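PDB 5DMH: uncharacterized protein conserved in bacteria from Cupriavidus necator, which catalyses the ATP-dependent phosphorylation of 3-oxo-tetronate to 3-oxo-tetronate 4-phosphate, a four-carbon acid sugar kinase reaction. Local coordinates for residues A185-V190 / M228-A233. Numbering follows the deposited sequence.
Sequences ASLVRV and MAIADA
Helix 187-193 comes closest to strand 228-231 where Val188 faces Ile230, with 6.1 Å between their CA atoms. This is helix-on-strand packing in the sugar-binding N-terminal domain: the first turn of the helix packs on strand 228-231, which lies between the parallel neighbours 199-202 and 144-147. Ser186 sits at the N-cap position, and its carbonyl O takes the hydrogen bond from Val190 N at 2.9 Å that closes this turn. No hydrogen bond joins the two segments; the side-chain contacts are apolar, and the isoleucine also lies against the helix backbone, with CD1 near Leu187 O and CG1 near Val188 N.

Ile230 carries the contact, lying against both Leu187 and Val188. Its CG1 stands anti to its own carbonyl carbon (chi1 -63°), and a second turn at CG1 (chi2 -59°) brings CD1 to Leu187 CB, 3.6 Å away. Leu187 presents the base of its side chain to the isoleucine, while the residue also touches Pro148 and Ile157. Strand 144-147 adds Ala146 beside Ile230. On the far side of the strand, Ala231 packs on Leu242 of helix 236-245, so helices pack on both faces of the strand. Val188 crosses the isoleucine obliquely and offers a single branch: CG2, the methyl lying anti to the valine carbonyl carbon, touches Ile230 CG1 at 3.6 Å and Ile230 CB at 3.9 Å.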
ATOM      1  N   ALA A 185      15.652  12.953  -2.028  1.00 15.41           N
ATOM      2  CA  ALA A 185      14.525  13.015  -2.954  1.00 18.37           C
ATOM      3  C   ALA A 185      14.889  12.539  -4.335  1.00 15.95           C
ATOM      4  O   ALA A 185      14.019  12.393  -5.187  1.00 15.10           O
ATOM      5  CB  ALA A 185      13.957  14.436  -3.032  1.00 18.98           C
ATOM      6  N   SER A 186      16.172  12.303  -4.561  1.00 15.14           N
ATOM      7  CA  SER A 186      16.633  11.803  -5.864  1.00 15.38           C
ATOM      8  C   SER A 186      16.421  10.277  -5.998  1.00 13.82           C
ATOM      9  O   SER A 186      17.204   9.462  -5.496  1.00 16.78           O
ATOM     10  CB  SER A 186      18.091  12.179  -6.090  1.00 21.47           C
ATOM     11  OG  SER A 186      18.530  11.658  -7.335  1.00 21.74           O
ATOM     12  N   LEU A 187      15.329   9.898  -6.633  1.00 12.82           N
ATOM     13  CA  LEU A 187      14.939   8.505  -6.699  1.00 13.85           C
ATOM     14  C   LEU A 187      15.924   7.668  -7.517  1.00 15.21           C
ATOM     15  O   LEU A 187      16.046   6.475  -7.293  1.00 15.25           O
ATOM     16  CB  LEU A 187      13.548   8.370  -7.304  1.00 12.14           C
ATOM     17  CG  LEU A 187      12.379   9.020  -6.569  1.00 15.21           C
ATOM     18  CD1 LEU A 187      11.037   8.641  -7.218  1.00 16.27           C
ATOM     19  CD2 LEU A 187      12.393   8.629  -5.100  1.00 19.34           C
ATOM     20  N   VAL A 188      16.623   8.286  -8.470  1.00 16.39           N
ATOM     21  CA  VAL A 188      17.614   7.538  -9.252  1.00 14.59           C
ATOM     22  C   VAL A 188      18.739   7.089  -8.335  1.00 15.00           C
ATOM     23  O   VAL A 188      19.107   5.904  -8.306  1.00 15.03           O
ATOM     24  CB  VAL A 188      18.155   8.348 -10.455  1.00 17.96           C
ATOM     25  CG1 VAL A 188      19.327   7.626 -11.093  1.00 18.10           C
ATOM     26  CG2 VAL A 188      17.059   8.581 -11.449  1.00 18.63           C
ATOM     27  N   ARG A 189      19.212   8.018  -7.506  1.00 15.99           N
ATOM     28  CA  ARG A 189      20.283   7.733  -6.543  1.00 17.21           C
ATOM     29  C   ARG A 189      19.798   6.749  -5.454  1.00 16.96           C
ATOM     30  O   ARG A 189      20.483   5.785  -5.137  1.00 18.50           O
ATOM     31  CB  ARG A 189      20.758   9.054  -5.938  1.00 18.01           C
ATOM     32  CG  ARG A 189      21.920   8.999  -4.972  1.00 25.73           C
ATOM     33  CD  ARG A 189      22.515  10.404  -4.800  1.00 25.40           C
ATOM     34  NE  ARG A 189      21.527  11.360  -4.297  1.00 22.19           N
ATOM     35  CZ  ARG A 189      21.604  12.690  -4.422  1.00 26.41           C
ATOM     36  NH1 ARG A 189      22.627  13.261  -5.045  1.00 29.23           N
ATOM     37  NH2 ARG A 189      20.655  13.461  -3.916  1.00 24.29           N
ATOM     38  N   VAL A 190      18.608   6.984  -4.926  1.00 17.40           N
ATOM     39  CA  VAL A 190      18.038   6.116  -3.893  1.00 18.16           C
ATOM     40  C   VAL A 190      17.881   4.681  -4.415  1.00 17.68           C
ATOM     41  O   VAL A 190      18.303   3.733  -3.776  1.00 18.89           O
ATOM     42  CB  VAL A 190      16.678   6.669  -3.397  1.00 15.96           C
ATOM     43  CG1 VAL A 190      15.945   5.662  -2.502  1.00 14.28           C
ATOM     44  CG2 VAL A 190      16.874   7.995  -2.666  1.00 18.55           C
HETATM   45  N   MSE A 228      16.472  -0.586 -15.027  1.00 18.36           N
HETATM   46  CA  MSE A 228      15.309  -0.010 -14.382  1.00 16.50           C
HETATM   47  C   MSE A 228      15.401   1.516 -14.457  1.00 16.66           C
HETATM   48  O   MSE A 228      16.435   2.092 -14.135  1.00 19.68           O
HETATM   49  CB  MSE A 228      15.222  -0.466 -12.913  1.00 17.63           C
HETATM   50  CG  MSE A 228      14.071   0.105 -12.164  1.00 19.97           C
HETATM   51 SE   MSE A 228      13.571  -1.182 -10.709  1.00 42.31          SE
HETATM   52  CE  MSE A 228      15.272  -1.853 -10.275  1.00 12.69           C
ATOM     53  N   ALA A 229      14.325   2.153 -14.883  1.00 14.82           N
ATOM     54  CA  ALA A 229      14.306   3.612 -14.995  1.00 15.02           C
ATOM     55  C   ALA A 229      13.244   4.210 -14.102  1.00 12.47           C
ATOM     56  O   ALA A 229      12.070   3.815 -14.174  1.00 13.21           O
ATOM     57  CB  ALA A 229      14.036   4.037 -16.434  1.00 14.45           C
ATOM     58  N   ILE A 230      13.657   5.166 -13.279  1.00 16.49           N
ATOM     59  CA  ILE A 230      12.714   6.049 -12.610  1.00 15.91           C
ATOM     60  C   ILE A 230      11.948   6.753 -13.728  1.00 15.28           C
ATOM     61  O   ILE A 230      12.560   7.212 -14.671  1.00 17.53           O
ATOM     62  CB  ILE A 230      13.443   7.085 -11.759  1.00 15.47           C
ATOM     63  CG1 ILE A 230      14.244   6.426 -10.621  1.00 17.86           C
ATOM     64  CG2 ILE A 230      12.458   8.109 -11.197  1.00 15.10           C
ATOM     65  CD1 ILE A 230      13.418   5.604  -9.664  1.00 18.00           C
ATOM     66  N   ALA A 231      10.620   6.786 -13.669  1.00 15.41           N
ATOM     67  CA  ALA A 231       9.841   7.521 -14.678  1.00 12.85           C
ATOM     68  C   ALA A 231       9.236   8.790 -14.097  1.00 15.99           C
ATOM     69  O   ALA A 231       8.475   8.733 -13.120  1.00 14.33           O
ATOM     70  CB  ALA A 231       8.747   6.652 -15.258  1.00 16.98           C
ATOM     71  N   ASP A 232       9.566   9.922 -14.719  1.00 14.24           N
ATOM     72  CA  ASP A 232       8.955  11.193 -14.363  1.00 14.82           C
ATOM     73  C   ASP A 232       7.444  11.193 -14.678  1.00 12.71           C
ATOM     74  O   ASP A 232       6.965  10.582 -15.636  1.00 16.64           O
ATOM     75  CB  ASP A 232       9.628  12.384 -15.092  1.00 12.83           C
ATOM     76  CG  ASP A 232      10.995  12.776 -14.534  1.00 15.01           C
ATOM     77  OD1 ASP A 232      11.402  12.291 -13.443  1.00 13.70           O
ATOM     78  OD2 ASP A 232      11.675  13.596 -15.222  1.00 17.65           O
ATOM     79  N   ALA A 233       6.683  11.930 -13.878  1.00 12.83           N
ATOM     80  CA  ALA A 233       5.269  12.106 -14.143  1.00 13.62           C
ATOM     81  C   ALA A 233       4.822  13.316 -13.348  1.00 14.25           C
ATOM     82  O   ALA A 233       4.934  13.332 -12.112  1.00 13.81           O
ATOM     83  CB  ALA A 233       4.467  10.888 -13.734  1.00 17.52           C
TER